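Local atomic coordinates of MNMC2 (Aquifex aeolicus, PDB entry 3VYW), a protein that methylates, with S-adenosylmethionine as donor, the modified wobble uridine of bacterial tRNA, without the oxidase domain to which such methyltransferases are usually fused. Residues Arg32-Phe37 with Glu294-Tyr299; Phe140-Glu145 with Phe153-Val158. One frame throughout, in Å; residues are numbered along the deposited sequence.

Contact 1: Arg32-Phe37 with Glu294-Tyr299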
loop_
_atom_site.group_PDB
_atom_site.type_symbol
_atom_site.label_atom_id
_atom_site.label_comp_id
_atom_site.label_asym_id
_atom_site.label_seq_id
_atom_site.Cartn_x
_atom_site.Cartn_y
_atom_site.Cartn_z
ATOM N N ARG A 32 14.548 -16.288 -13.591
ATOM C CA ARG A 32 13.912 -17.175 -12.689
ATOM C C ARG A 32 13.167 -16.454 -11.597
ATOM O O ARG A 32 12.050 -16.771 -11.329
ATOM C CB ARG A 32 14.969 -18.041 -12.084
ATOM C CG ARG A 32 14.436 -19.097 -11.180
ATOM C CD ARG A 32 15.560 -19.907 -10.622
ATOM N NE ARG A 32 16.242 -19.199 -9.564
ATOM C CZ ARG A 32 17.546 -19.197 -9.395
ATOM N NH1 ARG A 32 18.318 -19.855 -10.224
ATOM N NH2 ARG A 32 18.068 -18.535 -8.401
ATOM N N GLU A 33 13.785 -15.483 -10.969
ATOM C CA GLU A 33 13.105 -14.646 -10.018
ATOM C C GLU A 33 11.998 -13.777 -10.608
ATOM O O GLU A 33 10.991 -13.589 -10.008
ATOM C CB GLU A 33 14.089 -13.837 -9.192
ATOM C CG GLU A 33 15.132 -14.662 -8.502
ATOM C CD GLU A 33 14.579 -15.835 -7.730
ATOM O OE1 GLU A 33 13.553 -15.714 -7.083
ATOM O OE2 GLU A 33 15.182 -16.893 -7.765
ATOM N N PHE A 34 12.190 -13.248 -11.791
ATOM C CA PHE A 34 11.183 -12.432 -12.405
ATOM C C PHE A 34 9.948 -13.254 -12.638
ATOM O O PHE A 34 8.874 -12.818 -12.408
ATOM C CB PHE A 34 11.718 -11.863 -13.711
ATOM C CG PHE A 34 10.831 -10.875 -14.373
ATOM C CD1 PHE A 34 10.289 -9.841 -13.677
ATOM C CD2 PHE A 34 10.576 -10.964 -15.718
ATOM C CE1 PHE A 34 9.498 -8.915 -14.294
ATOM C CE2 PHE A 34 9.794 -10.041 -16.339
ATOM C CZ PHE A 34 9.244 -9.016 -15.630
ATOM N N LEU A 35 10.119 -14.463 -13.098
ATOM C CA LEU A 35 9.006 -15.339 -13.301
ATOM C C LEU A 35 8.296 -15.676 -12.024
ATOM O O LEU A 35 7.110 -15.713 -11.967
ATOM C CB LEU A 35 9.491 -16.611 -13.934
ATOM C CG LEU A 35 9.964 -16.496 -15.349
ATOM C CD1 LEU A 35 10.297 -17.842 -15.902
ATOM C CD2 LEU A 35 8.927 -15.820 -16.195
ATOM N N ARG A 36 9.041 -15.963 -10.991
ATOM C CA ARG A 36 8.453 -16.175 -9.698
ATOM C C ARG A 36 7.779 -14.986 -8.988
ATOM O O ARG A 36 6.786 -15.160 -8.367
ATOM C CB ARG A 36 9.390 -16.979 -8.812
ATOM C CG ARG A 36 9.774 -16.329 -7.537
ATOM C CD ARG A 36 10.234 -17.312 -6.526
ATOM N NE ARG A 36 11.542 -17.804 -6.827
ATOM C CZ ARG A 36 11.919 -19.028 -6.579
ATOM N NH1 ARG A 36 11.097 -19.875 -6.030
ATOM N NH2 ARG A 36 13.109 -19.399 -6.897
ATOM N N PHE A 37 8.331 -13.793 -9.076
ATOM C CA PHE A 37 7.787 -12.654 -8.358
ATOM C C PHE A 37 6.798 -11.769 -9.059
ATOM O O PHE A 37 6.143 -11.026 -8.433
ATOM C CB PHE A 37 8.900 -11.764 -7.863
ATOM C CG PHE A 37 9.751 -12.391 -6.846
ATOM C CD1 PHE A 37 11.074 -12.161 -6.828
ATOM C CD2 PHE A 37 9.224 -13.219 -5.933
ATOM C CE1 PHE A 37 11.867 -12.757 -5.905
ATOM C CE2 PHE A 37 10.007 -13.815 -4.995
ATOM C CZ PHE A 37 11.330 -13.583 -4.981
ATOM N N GLU A 294 9.040 -3.147 -15.087
ATOM C CA GLU A 294 10.350 -2.574 -15.217
ATOM C C GLU A 294 10.985 -2.230 -13.907
ATOM O O GLU A 294 12.141 -2.365 -13.734
ATOM C CB GLU A 294 10.251 -1.327 -16.078
ATOM C CG GLU A 294 10.538 -1.569 -17.539
ATOM C CD GLU A 294 10.107 -0.437 -18.422
ATOM O OE1 GLU A 294 9.893 0.650 -17.921
ATOM O OE2 GLU A 294 9.982 -0.634 -19.615
ATOM N N ILE A 295 10.182 -1.714 -13.006
ATOM C CA ILE A 295 10.613 -1.326 -11.703
ATOM C C ILE A 295 11.046 -2.538 -10.969
ATOM O O ILE A 295 11.997 -2.524 -10.268
ATOM C CB ILE A 295 9.482 -0.645 -10.951
ATOM C CG1 ILE A 295 9.258 0.735 -11.529
ATOM C CG2 ILE A 295 9.808 -0.547 -9.491
ATOM C CD1 ILE A 295 7.986 1.399 -11.140
ATOM N N LEU A 296 10.313 -3.603 -11.143
ATOM C CA LEU A 296 10.683 -4.870 -10.617
ATOM C C LEU A 296 11.960 -5.402 -11.208
ATOM O O LEU A 296 12.770 -5.906 -10.503
ATOM C CB LEU A 296 9.545 -5.868 -10.808
ATOM C CG LEU A 296 9.740 -7.319 -10.367
ATOM C CD1 LEU A 296 10.049 -7.428 -8.904
ATOM C CD2 LEU A 296 8.545 -8.158 -10.657
ATOM N N ILE A 297 12.134 -5.306 -12.504
ATOM C CA ILE A 297 13.323 -5.801 -13.126
ATOM C C ILE A 297 14.550 -5.063 -12.646
ATOM O O ILE A 297 15.535 -5.643 -12.342
ATOM C CB ILE A 297 13.234 -5.718 -14.651
ATOM C CG1 ILE A 297 12.230 -6.712 -15.190
ATOM C CG2 ILE A 297 14.572 -6.001 -15.271
ATOM C CD1 ILE A 297 11.785 -6.451 -16.602
ATOM N N ASP A 298 14.449 -3.767 -12.521
ATOM C CA ASP A 298 15.535 -2.975 -12.069
ATOM C C ASP A 298 15.955 -3.371 -10.696
ATOM O O ASP A 298 17.091 -3.309 -10.383
ATOM C CB ASP A 298 15.092 -1.558 -11.977
ATOM C CG ASP A 298 15.076 -0.896 -13.252
ATOM O OD1 ASP A 298 15.516 -1.498 -14.214
ATOM O OD2 ASP A 298 14.603 0.230 -13.282
ATOM N N TYR A 299 14.993 -3.713 -9.870
ATOM C CA TYR A 299 15.249 -4.138 -8.524
ATOM C C TYR A 299 16.023 -5.435 -8.435
ATOM O O TYR A 299 16.950 -5.560 -7.684
ATOM C CB TYR A 299 13.922 -4.220 -7.791
ATOM C CG TYR A 299 13.943 -4.810 -6.423
ATOM C CD1 TYR A 299 14.255 -4.052 -5.345
ATOM C CD2 TYR A 299 13.607 -6.117 -6.213
ATOM C CE1 TYR A 299 14.260 -4.585 -4.091
ATOM C CE2 TYR A 299 13.614 -6.664 -4.964
ATOM C CZ TYR A 299 13.932 -5.890 -3.902
ATOM O OH TYR A 299 13.909 -6.427 -2.665
#

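Contact 2: Phe140-Glu145 with Phe153-Val158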
loop_
_atom_site.group_PDB
_atom_site.type_symbol
_atom_site.label_atom_id
_atom_site.label_comp_id
_atom_site.label_asym_id
_atom_site.label_seq_id
_atom_site.Cartn_x
_atom_site.Cartn_y
_atom_site.Cartn_z
ATOM N N PHE A 140 -19.413 -3.545 -4.971
ATOM C CA PHE A 140 -18.572 -3.850 -3.849
ATOM C C PHE A 140 -19.265 -4.821 -2.955
ATOM O O PHE A 140 -20.416 -4.714 -2.736
ATOM C CB PHE A 140 -18.253 -2.606 -3.040
ATOM C CG PHE A 140 -17.660 -1.498 -3.830
ATOM C CD1 PHE A 140 -18.451 -0.652 -4.537
ATOM C CD2 PHE A 140 -16.320 -1.297 -3.845
ATOM C CE1 PHE A 140 -17.924 0.370 -5.244
ATOM C CE2 PHE A 140 -15.779 -0.276 -4.558
ATOM C CZ PHE A 140 -16.585 0.559 -5.262
ATOM N N PRO A 141 -18.527 -5.767 -2.419
ATOM C CA PRO A 141 -19.016 -6.604 -1.349
ATOM C C PRO A 141 -19.191 -5.722 -0.172
ATOM O O PRO A 141 -18.358 -4.918 0.092
ATOM C CB PRO A 141 -17.857 -7.531 -1.094
ATOM C CG PRO A 141 -17.143 -7.586 -2.358
ATOM C CD PRO A 141 -17.234 -6.222 -2.909
ATOM N N ILE A 142 -20.292 -5.858 0.531
ATOM C CA ILE A 142 -20.565 -4.962 1.622
ATOM C C ILE A 142 -20.164 -5.605 2.896
ATOM O O ILE A 142 -20.327 -6.778 3.085
ATOM C CB ILE A 142 -22.029 -4.565 1.708
ATOM C CG1 ILE A 142 -22.510 -4.076 0.375
ATOM C CG2 ILE A 142 -22.207 -3.458 2.696
ATOM C CD1 ILE A 142 -22.101 -2.665 0.089
ATOM N N LEU A 143 -19.613 -4.795 3.762
ATOM C CA LEU A 143 -19.178 -5.256 5.037
ATOM C C LEU A 143 -20.359 -5.695 5.860
ATOM O O LEU A 143 -21.412 -5.141 5.784
ATOM C CB LEU A 143 -18.354 -4.179 5.735
ATOM C CG LEU A 143 -16.918 -3.944 5.271
ATOM C CD1 LEU A 143 -16.330 -2.732 5.925
ATOM C CD2 LEU A 143 -16.024 -5.109 5.535
ATOM N N PRO A 144 -20.160 -6.743 6.620
ATOM C CA PRO A 144 -21.152 -7.270 7.544
ATOM C C PRO A 144 -21.291 -6.390 8.752
ATOM O O PRO A 144 -20.408 -5.627 9.007
ATOM C CB PRO A 144 -20.550 -8.586 7.957
ATOM C CG PRO A 144 -19.111 -8.396 7.787
ATOM C CD PRO A 144 -18.965 -7.575 6.571
ATOM N N GLU A 145 -22.465 -6.645 9.498
ATOM C CA GLU A 145 -22.561 -5.807 10.670
ATOM C C GLU A 145 -21.537 -6.285 11.640
ATOM O O GLU A 145 -21.214 -7.433 11.676
ATOM C CB GLU A 145 -23.950 -5.835 11.295
ATOM C CG GLU A 145 -24.869 -4.689 10.928
ATOM C CD GLU A 145 -24.177 -3.387 10.523
ATOM O OE1 GLU A 145 -22.975 -3.337 10.147
ATOM O OE2 GLU A 145 -24.897 -2.364 10.567
ATOM N N PHE A 153 -22.613 3.942 3.644
ATOM C CA PHE A 153 -22.556 5.364 3.737
ATOM C C PHE A 153 -21.380 5.948 2.999
ATOM O O PHE A 153 -21.515 6.936 2.347
ATOM C CB PHE A 153 -22.534 5.716 5.207
ATOM C CG PHE A 153 -22.157 7.117 5.518
ATOM C CD1 PHE A 153 -23.103 8.010 5.869
ATOM C CD2 PHE A 153 -20.855 7.508 5.548
ATOM C CE1 PHE A 153 -22.767 9.283 6.197
ATOM C CE2 PHE A 153 -20.510 8.776 5.860
ATOM C CZ PHE A 153 -21.466 9.664 6.199
ATOM N N LEU A 154 -20.216 5.343 3.127
ATOM C CA LEU A 154 -19.052 5.744 2.383
ATOM C C LEU A 154 -19.190 5.541 0.906
ATOM O O LEU A 154 -18.782 6.334 0.136
ATOM C CB LEU A 154 -17.835 4.998 2.876
ATOM C CG LEU A 154 -16.527 5.267 2.166
ATOM C CD1 LEU A 154 -16.060 6.653 2.472
ATOM C CD2 LEU A 154 -15.493 4.291 2.619
ATOM N N LEU A 155 -19.753 4.435 0.514
ATOM C CA LEU A 155 -19.900 4.140 -0.879
ATOM C C LEU A 155 -20.811 5.110 -1.595
ATOM O O LEU A 155 -20.582 5.439 -2.714
ATOM C CB LEU A 155 -20.302 2.693 -1.089
ATOM C CG LEU A 155 -19.247 1.677 -0.697
ATOM C CD1 LEU A 155 -19.845 0.315 -0.632
ATOM C CD2 LEU A 155 -18.120 1.708 -1.678
ATOM N N GLU A 156 -21.829 5.575 -0.909
ATOM C CA GLU A 156 -22.776 6.502 -1.436
ATOM C C GLU A 156 -22.068 7.764 -1.806
ATOM O O GLU A 156 -22.426 8.405 -2.739
ATOM C CB GLU A 156 -23.850 6.808 -0.408
ATOM C CG GLU A 156 -25.027 5.870 -0.438
ATOM C CD GLU A 156 -25.796 5.796 0.858
ATOM O OE1 GLU A 156 -25.620 6.658 1.705
ATOM O OE2 GLU A 156 -26.604 4.881 1.009
ATOM N N ARG A 157 -21.070 8.126 -1.040
ATOM C CA ARG A 157 -20.362 9.363 -1.212
ATOM C C ARG A 157 -19.188 9.330 -2.154
ATOM O O ARG A 157 -18.625 10.324 -2.435
ATOM C CB ARG A 157 -19.910 9.847 0.137
ATOM C CG ARG A 157 -21.030 10.445 0.927
ATOM C CD ARG A 157 -21.038 10.076 2.373
ATOM N NE ARG A 157 -22.213 10.613 3.009
ATOM C CZ ARG A 157 -23.337 9.958 3.132
ATOM N NH1 ARG A 157 -23.430 8.757 2.664
ATOM N NH2 ARG A 157 -24.360 10.497 3.715
ATOM N N VAL A 158 -18.764 8.139 -2.555
ATOM C CA VAL A 158 -17.721 8.102 -3.537
ATOM C C VAL A 158 -18.183 8.788 -4.828
ATOM O O VAL A 158 -19.282 8.479 -5.128
ATOM C CB VAL A 158 -17.260 6.667 -3.739
ATOM C CG1 VAL A 158 -16.339 6.541 -4.911
ATOM C CG2 VAL A 158 -16.593 6.181 -2.486
#

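Contact 1: Arg32-Phe37 with Glu294-Tyr299
A helix-helix interface joins a helix near the N-terminus to the last helix of the chain: helix 24-37 meets helix 292-303 through Phe34, whose ring enters between Leu296 and Ile297. Ile297 lies over one ring face, its CG1 3.9 Å from the Phe34 centroid and displaced toward the rim at CE1, a CH-pi contact; its CD1 follows at 3.7 Å from Phe34 CZ. Leu296 comes instead to the edge of the ring, near its plane, with CD2 3.8 Å from Phe34 CE1. Consecutive residues of one helix thus touch the same aromatic at two different aspects. With chi1 at -173°, Phe34 CG lies beside its own carbonyl carbon, and the ring reaches across to the other helix although its CB does not point there. Leu296 CD2 also approaches the end of helix 24-37, 4.3 Å from Phe37 C. Were Phe34 replaced by an alanine, Ile297 CG1 would lose the ring it rests on, and a gap would probably open between the two helices. Next to Phe34, Glu33 is clamped by two arginines: Arg36 NE reaches its OE1 at 2.9 Å, on the syn side, and Arg32 NE its OE2 at 3.1 Å, on the anti side, both tilted by about 30° from the carboxylate plane. This pairing probably keeps the buried carboxylate ionised. Tyr14 of helix 3-18 touches Ile297 and bonds through its hydroxyl to Asp298 OD1, adding a third helix. The axes of 32-37 and 294-299 approach to 10.5 Å at 138°, the oblique, largely antiparallel apolar packing of a small helical bundle.

Contact 2: Phe140-Glu145 with Phe153-Val158
Leu155 carries this contact, spreading its two methyls over two side chains of the loop that precedes its own helix. CD2 sits squarely above the Phe140 ring, 3.7 Å from the centroid and only 11° off the normal, a centred CH-pi contact. The other methyl, CD1, meets Ile142 CD1 at 3.8 Å, end against end, and lies 4.1 Å from Phe140 CB. The Phe140 ring is brought under the leucine by its first torsion, which sets CG opposite the carbonyl carbon (chi1 -55°). Beyond this apolar group Arg157 ties back to Phe153 and Glu156. Its NH1 donates to Phe153 O at 2.7 Å and also reaches Glu156 OE1 at 3.2 Å, in a salt bridge using the anti lone pair, while the guanidinium stacks on the Phe153 ring, displaced toward its rim. Tyr161 gives the same arginine a cation-pi partner. Farther out, Leu154 packs on Leu111 of helix 109-121 and on Leu168 of strand 166-172, seating the helix against the sheet. At the loop's foot Glu145 OE1 accepts a hydrogen bond from Arg148 N. Phe140 itself stands about 4 Å from the side chain of Leu107 and about 6 Å from that of Tyr109, both of which bind S-adenosylmethionine. The arrangement belongs to the loop and helix following strand 126-133 in a Rossmann-like methyltransferase fold, beside the cofactor pocket.

How the contacts relate
Contact 1 and contact 2 lie on opposite sides of the chain's centre, their centres 36 Å apart and their nearest atoms about 24 Å, without touching. Along the sequence contact 2 is nested inside the long loop that contact 1 closes, so helices 24-37 and 292-303 bracket in sequence the part of the chain that holds the methyltransferase sheet. Neither touches the S-adenosylmethionine: the Phe140 side chain is about 7 Å from the bound cofactor, that of Leu296 about 13 Å. Their neighbours among the binding residues differ, Leu107 and Tyr109 near 140-145, Glu202 and Asn200 near 294-299. Contact 1 is buried between helices, whereas contact 2 lies at the surface.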